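Local coordinates for pesticidal crystal protein Cry2Aa (Bacillus thuringiensis serovar kurstaki, PDB 1I5P) that kills dipteran and lepidopteran larvae by binding to their midgut epithelial cells and promoting colloid-osmotic lysis, at residues A[541-552]-A[586-597]. Sequence-based numbering, arbitrary orientation.
Sequences NSYNLYLRVSSI and RFSDINIGNIVA
R548 grips D589 side-on across two antiparallel strands: NE meets OD1 at 2.9 Å and NH2 meets OD2 at 3.2 Å, each through the syn lone pair of its oxygen. Guanidinium and carboxylate are nearly coplanar, 6° apart. The F587 ring covers one guanidinium face, a cation-pi stack with R548 CZ 3.7 Å from the ring centroid; CD adds a CH-pi contact over the same ring. The R548 chain leaves with CG opposite the backbone N (chi1 174°) and bends at chi3, which turns the guanidinium beside D589 and over F587. S260 O takes a further bond from NH2, while D589 OD2 also has a salt bridge to K263 and a hydrogen bond to Y264. Beyond F587, S550 OG accepts the R586 N-H at 2.8 Å.

On the opposite face, the tight apolar side, I592 lies alongside L545 and slants across L547: its CG1 is 3.6 Å from L547 CG, its CB 4.1 Å from L545 CD2. The register slips by one residue here, I592 and G593 together standing opposite L545 in a classic bulge; L545 N donates almost straight to G593 O (2.8 Å). Farther along the R548 face the packing is looser: exposed N591 slants past the Y546 ring, and S542 OG meets V596 CG2, with no side-chain hydrogen bond in either pair.

Within the C-terminal jelly-roll sandwich, strand 541-550 runs between 585-597 and antiparallel 617-626; its leucines, with I592 and I595, pack on strand 555-561 of the facing sheet.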
ATOM      1  N   ASN A 541     -26.622  -6.432  -0.332  1.00 16.98           N
ATOM      2  CA  ASN A 541     -26.836  -5.199  -1.081  1.00 16.96           C
ATOM      3  C   ASN A 541     -26.487  -5.304  -2.557  1.00 18.57           C
ATOM      4  O   ASN A 541     -25.692  -6.150  -2.966  1.00 17.44           O
ATOM      5  CB  ASN A 541     -26.030  -4.056  -0.458  1.00 17.07           C
ATOM      6  CG  ASN A 541     -26.532  -3.671   0.911  1.00 17.67           C
ATOM      7  OD1 ASN A 541     -27.725  -3.440   1.100  1.00 19.54           O
ATOM      8  ND2 ASN A 541     -25.623  -3.591   1.879  1.00 17.52           N
ATOM      9  N   SER A 542     -27.103  -4.440  -3.355  1.00 19.92           N
ATOM     10  CA  SER A 542     -26.836  -4.413  -4.784  1.00 22.46           C
ATOM     11  C   SER A 542     -25.878  -3.274  -5.098  1.00 20.94           C
ATOM     12  O   SER A 542     -26.009  -2.172  -4.569  1.00 20.79           O
ATOM     13  CB  SER A 542     -28.131  -4.231  -5.574  1.00 25.12           C
ATOM     14  OG  SER A 542     -28.776  -5.479  -5.758  1.00 29.05           O
ATOM     15  N   TYR A 543     -24.914  -3.547  -5.968  1.00 20.49           N
ATOM     16  CA  TYR A 543     -23.920  -2.553  -6.341  1.00 17.99           C
ATOM     17  C   TYR A 543     -23.659  -2.541  -7.832  1.00 17.62           C
ATOM     18  O   TYR A 543     -23.953  -3.508  -8.537  1.00 17.27           O
ATOM     19  CB  TYR A 543     -22.572  -2.847  -5.665  1.00 14.85           C
ATOM     20  CG  TYR A 543     -22.559  -2.878  -4.151  1.00 15.32           C
ATOM     21  CD1 TYR A 543     -22.889  -4.039  -3.452  1.00 14.37           C
ATOM     22  CD2 TYR A 543     -22.179  -1.751  -3.416  1.00 12.25           C
ATOM     23  CE1 TYR A 543     -22.839  -4.078  -2.052  1.00 12.77           C
ATOM     24  CE2 TYR A 543     -22.130  -1.779  -2.021  1.00 12.06           C
ATOM     25  CZ  TYR A 543     -22.460  -2.943  -1.347  1.00 12.00           C
ATOM     26  OH  TYR A 543     -22.425  -2.955   0.033  1.00 14.56           O
ATOM     27  N   ASN A 544     -23.101  -1.433  -8.309  1.00 17.96           N
ATOM     28  CA  ASN A 544     -22.697  -1.344  -9.704  1.00 18.86           C
ATOM     29  C   ASN A 544     -21.243  -1.786  -9.650  1.00 18.44           C
ATOM     30  O   ASN A 544     -20.454  -1.260  -8.861  1.00 16.28           O
ATOM     31  CB  ASN A 544     -22.762   0.088 -10.232  1.00 24.09           C
ATOM     32  CG  ASN A 544     -24.141   0.476 -10.698  1.00 28.67           C
ATOM     33  OD1 ASN A 544     -24.839  -0.314 -11.334  1.00 32.11           O
ATOM     34  ND2 ASN A 544     -24.539   1.709 -10.401  1.00 29.14           N
ATOM     35  N   LEU A 545     -20.903  -2.777 -10.458  1.00 17.41           N
ATOM     36  CA  LEU A 545     -19.543  -3.269 -10.493  1.00 16.13           C
ATOM     37  C   LEU A 545     -18.736  -2.484 -11.507  1.00 17.23           C
ATOM     38  O   LEU A 545     -19.118  -2.379 -12.678  1.00 16.90           O
ATOM     39  CB  LEU A 545     -19.512  -4.754 -10.859  1.00 16.48           C
ATOM     40  CG  LEU A 545     -18.131  -5.383 -11.068  1.00 15.88           C
ATOM     41  CD1 LEU A 545     -17.353  -5.387  -9.756  1.00 17.42           C
ATOM     42  CD2 LEU A 545     -18.299  -6.806 -11.589  1.00 15.49           C
ATOM     43  N   TYR A 546     -17.626  -1.919 -11.043  1.00 14.82           N
ATOM     44  CA  TYR A 546     -16.726  -1.163 -11.895  1.00 14.72           C
ATOM     45  C   TYR A 546     -15.381  -1.869 -11.897  1.00 15.95           C
ATOM     46  O   TYR A 546     -14.871  -2.258 -10.848  1.00 13.56           O
ATOM     47  CB  TYR A 546     -16.520   0.263 -11.364  1.00 17.39           C
ATOM     48  CG  TYR A 546     -17.692   1.201 -11.536  1.00 18.74           C
ATOM     49  CD1 TYR A 546     -18.739   1.210 -10.620  1.00 18.96           C
ATOM     50  CD2 TYR A 546     -17.752   2.088 -12.617  1.00 18.65           C
ATOM     51  CE1 TYR A 546     -19.823   2.077 -10.765  1.00 21.96           C
ATOM     52  CE2 TYR A 546     -18.832   2.960 -12.774  1.00 21.82           C
ATOM     53  CZ  TYR A 546     -19.863   2.950 -11.844  1.00 22.98           C
ATOM     54  OH  TYR A 546     -20.932   3.802 -12.004  1.00 25.18           O
ATOM     55  N   LEU A 547     -14.811  -2.051 -13.076  1.00 15.04           N
ATOM     56  CA  LEU A 547     -13.502  -2.673 -13.165  1.00 16.40           C
ATOM     57  C   LEU A 547     -12.538  -1.618 -13.662  1.00 15.88           C
ATOM     58  O   LEU A 547     -12.736  -1.044 -14.734  1.00 15.79           O
ATOM     59  CB  LEU A 547     -13.506  -3.868 -14.126  1.00 14.70           C
ATOM     60  CG  LEU A 547     -14.345  -5.086 -13.711  1.00 17.57           C
ATOM     61  CD1 LEU A 547     -14.079  -6.231 -14.670  1.00 14.71           C
ATOM     62  CD2 LEU A 547     -13.999  -5.507 -12.290  1.00 11.11           C
ATOM     63  N   ARG A 548     -11.524  -1.330 -12.853  1.00 15.88           N
ATOM     64  CA  ARG A 548     -10.507  -0.368 -13.243  1.00 16.38           C
ATOM     65  C   ARG A 548      -9.496  -1.194 -14.019  1.00 15.74           C
ATOM     66  O   ARG A 548      -8.896  -2.126 -13.482  1.00 14.81           O
ATOM     67  CB  ARG A 548      -9.848   0.281 -12.018  1.00 14.52           C
ATOM     68  CG  ARG A 548      -8.672   1.186 -12.374  1.00 14.66           C
ATOM     69  CD  ARG A 548      -8.342   2.186 -11.270  1.00 17.16           C
ATOM     70  NE  ARG A 548      -9.376   3.210 -11.126  1.00 14.17           N
ATOM     71  CZ  ARG A 548      -9.274   4.277 -10.338  1.00 14.73           C
ATOM     72  NH1 ARG A 548      -8.180   4.473  -9.615  1.00 14.04           N
ATOM     73  NH2 ARG A 548     -10.268   5.155 -10.275  1.00 12.93           N
ATOM     74  N   VAL A 549      -9.322  -0.864 -15.293  1.00 17.62           N
ATOM     75  CA  VAL A 549      -8.407  -1.619 -16.131  1.00 17.00           C
ATOM     76  C   VAL A 549      -7.639  -0.741 -17.097  1.00 18.25           C
ATOM     77  O   VAL A 549      -7.992   0.418 -17.335  1.00 16.41           O
ATOM     78  CB  VAL A 549      -9.167  -2.674 -16.976  1.00 17.68           C
ATOM     79  CG1 VAL A 549     -10.211  -3.383 -16.124  1.00 14.54           C
ATOM     80  CG2 VAL A 549      -9.828  -1.998 -18.180  1.00 15.24           C
ATOM     81  N   SER A 550      -6.588  -1.322 -17.663  1.00 17.16           N
ATOM     82  CA  SER A 550      -5.771  -0.639 -18.651  1.00 18.75           C
ATOM     83  C   SER A 550      -5.617  -1.611 -19.812  1.00 19.41           C
ATOM     84  O   SER A 550      -5.293  -2.781 -19.608  1.00 19.22           O
ATOM     85  CB  SER A 550      -4.396  -0.285 -18.085  1.00 15.94           C
ATOM     86  OG  SER A 550      -3.603   0.351 -19.075  1.00 16.15           O
ATOM     87  N   SER A 551      -5.861  -1.131 -21.023  1.00 20.94           N
ATOM     88  CA  SER A 551      -5.753  -1.980 -22.198  1.00 24.01           C
ATOM     89  C   SER A 551      -5.234  -1.166 -23.379  1.00 24.48           C
ATOM     90  O   SER A 551      -6.003  -0.491 -24.065  1.00 22.39           O
ATOM     91  CB  SER A 551      -7.124  -2.581 -22.530  1.00 23.92           C
ATOM     92  OG  SER A 551      -7.045  -3.480 -23.625  1.00 27.20           O
ATOM     93  N   ILE A 552      -3.925  -1.216 -23.597  1.00 25.78           N
ATOM     94  CA  ILE A 552      -3.330  -0.489 -24.709  1.00 27.58           C
ATOM     95  C   ILE A 552      -3.504  -1.376 -25.931  1.00 28.04           C
ATOM     96  O   ILE A 552      -2.552  -1.947 -26.458  1.00 28.67           O
ATOM     97  CB  ILE A 552      -1.841  -0.210 -24.469  1.00 26.65           C
ATOM     98  CG1 ILE A 552      -1.627   0.262 -23.028  1.00 24.15           C
ATOM     99  CG2 ILE A 552      -1.352   0.845 -25.453  1.00 23.26           C
ATOM    100  CD1 ILE A 552      -2.458   1.475 -22.644  1.00 21.71           C
ATOM    101  N   ARG A 586      -2.801   2.914 -18.448  1.00 17.37           N
ATOM    102  CA  ARG A 586      -3.673   4.082 -18.542  1.00 19.86           C
ATOM    103  C   ARG A 586      -5.061   3.576 -18.197  1.00 20.77           C
ATOM    104  O   ARG A 586      -5.821   3.148 -19.069  1.00 20.13           O
ATOM    105  CB  ARG A 586      -3.658   4.661 -19.955  1.00 22.59           C
ATOM    106  CG  ARG A 586      -2.356   5.340 -20.314  1.00 28.06           C
ATOM    107  CD  ARG A 586      -2.329   5.693 -21.781  1.00 32.75           C
ATOM    108  NE  ARG A 586      -1.044   5.346 -22.366  1.00 36.89           N
ATOM    109  CZ  ARG A 586      -0.844   5.157 -23.663  1.00 39.34           C
ATOM    110  NH1 ARG A 586      -1.850   5.284 -24.520  1.00 40.46           N
ATOM    111  NH2 ARG A 586       0.364   4.831 -24.102  1.00 42.81           N
ATOM    112  N   PHE A 587      -5.384   3.630 -16.912  1.00 19.77           N
ATOM    113  CA  PHE A 587      -6.652   3.116 -16.438  1.00 18.98           C
ATOM    114  C   PHE A 587      -7.902   3.837 -16.904  1.00 19.89           C
ATOM    115  O   PHE A 587      -7.883   5.006 -17.296  1.00 18.92           O
ATOM    116  CB  PHE A 587      -6.638   3.025 -14.900  1.00 16.71           C
ATOM    117  CG  PHE A 587      -7.195   4.239 -14.196  1.00 16.69           C
ATOM    118  CD1 PHE A 587      -8.572   4.434 -14.086  1.00 13.85           C
ATOM    119  CD2 PHE A 587      -6.343   5.174 -13.617  1.00 18.39           C
ATOM    120  CE1 PHE A 587      -9.089   5.538 -13.408  1.00 14.50           C
ATOM    121  CE2 PHE A 587      -6.851   6.285 -12.936  1.00 16.41           C
ATOM    122  CZ  PHE A 587      -8.225   6.465 -12.832  1.00 12.59           C
ATOM    123  N   SER A 588      -8.994   3.088 -16.855  1.00 19.94           N
ATOM    124  CA  SER A 588     -10.314   3.574 -17.189  1.00 19.73           C
ATOM    125  C   SER A 588     -11.233   2.701 -16.354  1.00 18.49           C
ATOM    126  O   SER A 588     -10.967   1.511 -16.183  1.00 19.13           O
ATOM    127  CB  SER A 588     -10.623   3.381 -18.669  1.00 19.87           C
ATOM    128  OG  SER A 588     -11.896   3.925 -18.967  1.00 17.30           O
ATOM    129  N   ASP A 589     -12.297   3.284 -15.817  1.00 17.92           N
ATOM    130  CA  ASP A 589     -13.237   2.518 -15.013  1.00 16.96           C
ATOM    131  C   ASP A 589     -14.375   2.036 -15.897  1.00 16.16           C
ATOM    132  O   ASP A 589     -15.134   2.834 -16.434  1.00 14.32           O
ATOM    133  CB  ASP A 589     -13.774   3.373 -13.862  1.00 16.00           C
ATOM    134  CG  ASP A 589     -12.695   3.741 -12.866  1.00 16.26           C
ATOM    135  OD1 ASP A 589     -11.676   3.023 -12.815  1.00 15.77           O
ATOM    136  OD2 ASP A 589     -12.866   4.736 -12.132  1.00 16.70           O
ATOM    137  N   ILE A 590     -14.470   0.721 -16.052  1.00 17.05           N
ATOM    138  CA  ILE A 590     -15.506   0.126 -16.879  1.00 17.54           C
ATOM    139  C   ILE A 590     -16.715  -0.265 -16.045  1.00 17.77           C
ATOM    140  O   ILE A 590     -16.604  -1.057 -15.104  1.00 14.77           O
ATOM    141  CB  ILE A 590     -15.012  -1.145 -17.587  1.00 18.86           C
ATOM    142  CG1 ILE A 590     -13.603  -0.940 -18.151  1.00 19.74           C
ATOM    143  CG2 ILE A 590     -15.999  -1.524 -18.682  1.00 19.88           C
ATOM    144  CD1 ILE A 590     -13.493   0.158 -19.202  1.00 24.03           C
ATOM    145  N   ASN A 591     -17.870   0.292 -16.393  1.00 18.51           N
ATOM    146  CA  ASN A 591     -19.106  -0.022 -15.686  1.00 18.90           C
ATOM    147  C   ASN A 591     -19.605  -1.355 -16.242  1.00 18.66           C
ATOM    148  O   ASN A 591     -20.090  -1.432 -17.372  1.00 20.80           O
ATOM    149  CB  ASN A 591     -20.137   1.092 -15.916  1.00 19.26           C
ATOM    150  CG  ASN A 591     -21.393   0.928 -15.061  1.00 20.56           C
ATOM    151  OD1 ASN A 591     -22.184   1.863 -14.914  1.00 22.26           O
ATOM    152  ND2 ASN A 591     -21.583  -0.259 -14.503  1.00 17.75           N
ATOM    153  N   ILE A 592     -19.457  -2.411 -15.449  1.00 20.22           N
ATOM    154  CA  ILE A 592     -19.878  -3.743 -15.863  1.00 19.55           C
ATOM    155  C   ILE A 592     -21.383  -3.924 -15.724  1.00 21.05           C
ATOM    156  O   ILE A 592     -22.032  -4.497 -16.593  1.00 21.27           O
ATOM    157  CB  ILE A 592     -19.176  -4.832 -15.031  1.00 17.69           C
ATOM    158  CG1 ILE A 592     -17.656  -4.662 -15.123  1.00 17.67           C
ATOM    159  CG2 ILE A 592     -19.587  -6.204 -15.528  1.00 13.02           C
ATOM    160  CD1 ILE A 592     -17.116  -4.673 -16.544  1.00 14.54           C
ATOM    161  N   GLY A 593     -21.936  -3.436 -14.624  1.00 22.73           N
ATOM    162  CA  GLY A 593     -23.363  -3.569 -14.414  1.00 23.35           C
ATOM    163  C   GLY A 593     -23.728  -3.780 -12.959  1.00 24.59           C
ATOM    164  O   GLY A 593     -22.862  -3.833 -12.080  1.00 21.75           O
ATOM    165  N   ASN A 594     -25.026  -3.903 -12.710  1.00 25.09           N
ATOM    166  CA  ASN A 594     -25.543  -4.103 -11.372  1.00 25.93           C
ATOM    167  C   ASN A 594     -25.399  -5.552 -10.915  1.00 25.26           C
ATOM    168  O   ASN A 594     -25.702  -6.481 -11.660  1.00 25.59           O
ATOM    169  CB  ASN A 594     -27.009  -3.679 -11.325  1.00 30.64           C
ATOM    170  CG  ASN A 594     -27.648  -3.946  -9.981  1.00 35.84           C
ATOM    171  OD1 ASN A 594     -28.132  -5.049  -9.718  1.00 39.00           O
ATOM    172  ND2 ASN A 594     -27.642  -2.941  -9.115  1.00 37.80           N
ATOM    173  N   ILE A 595     -24.923  -5.737  -9.689  1.00 21.07           N
ATOM    174  CA  ILE A 595     -24.749  -7.067  -9.143  1.00 19.38           C
ATOM    175  C   ILE A 595     -25.274  -7.116  -7.716  1.00 19.72           C
ATOM    176  O   ILE A 595     -25.408  -6.084  -7.057  1.00 17.82           O
ATOM    177  CB  ILE A 595     -23.252  -7.505  -9.167  1.00 20.45           C
ATOM    178  CG1 ILE A 595     -22.436  -6.720  -8.139  1.00 17.38           C
ATOM    179  CG2 ILE A 595     -22.683  -7.312 -10.560  1.00 20.32           C
ATOM    180  CD1 ILE A 595     -22.381  -7.375  -6.767  1.00 22.45           C
ATOM    181  N   VAL A 596     -25.573  -8.323  -7.244  1.00 20.91           N
ATOM    182  CA  VAL A 596     -26.085  -8.507  -5.894  1.00 22.45           C
ATOM    183  C   VAL A 596     -25.087  -9.263  -5.029  1.00 22.76           C
ATOM    184  O   VAL A 596     -24.709 -10.386  -5.351  1.00 24.22           O
ATOM    185  CB  VAL A 596     -27.402  -9.307  -5.888  1.00 24.42           C
ATOM    186  CG1 VAL A 596     -28.062  -9.198  -4.511  1.00 25.22           C
ATOM    187  CG2 VAL A 596     -28.337  -8.797  -6.977  1.00 23.91           C
ATOM    188  N   ALA A 597     -24.656  -8.639  -3.936  1.00 22.13           N
ATOM    189  CA  ALA A 597     -23.723  -9.277  -3.010  1.00 23.17           C
ATOM    190  C   ALA A 597     -24.559 -10.088  -2.020  1.00 23.86           C
ATOM    191  O   ALA A 597     -24.697  -9.712  -0.854  1.00 23.91           O
ATOM    192  CB  ALA A 597     -22.903  -8.222  -2.271  1.00 19.24           C
TER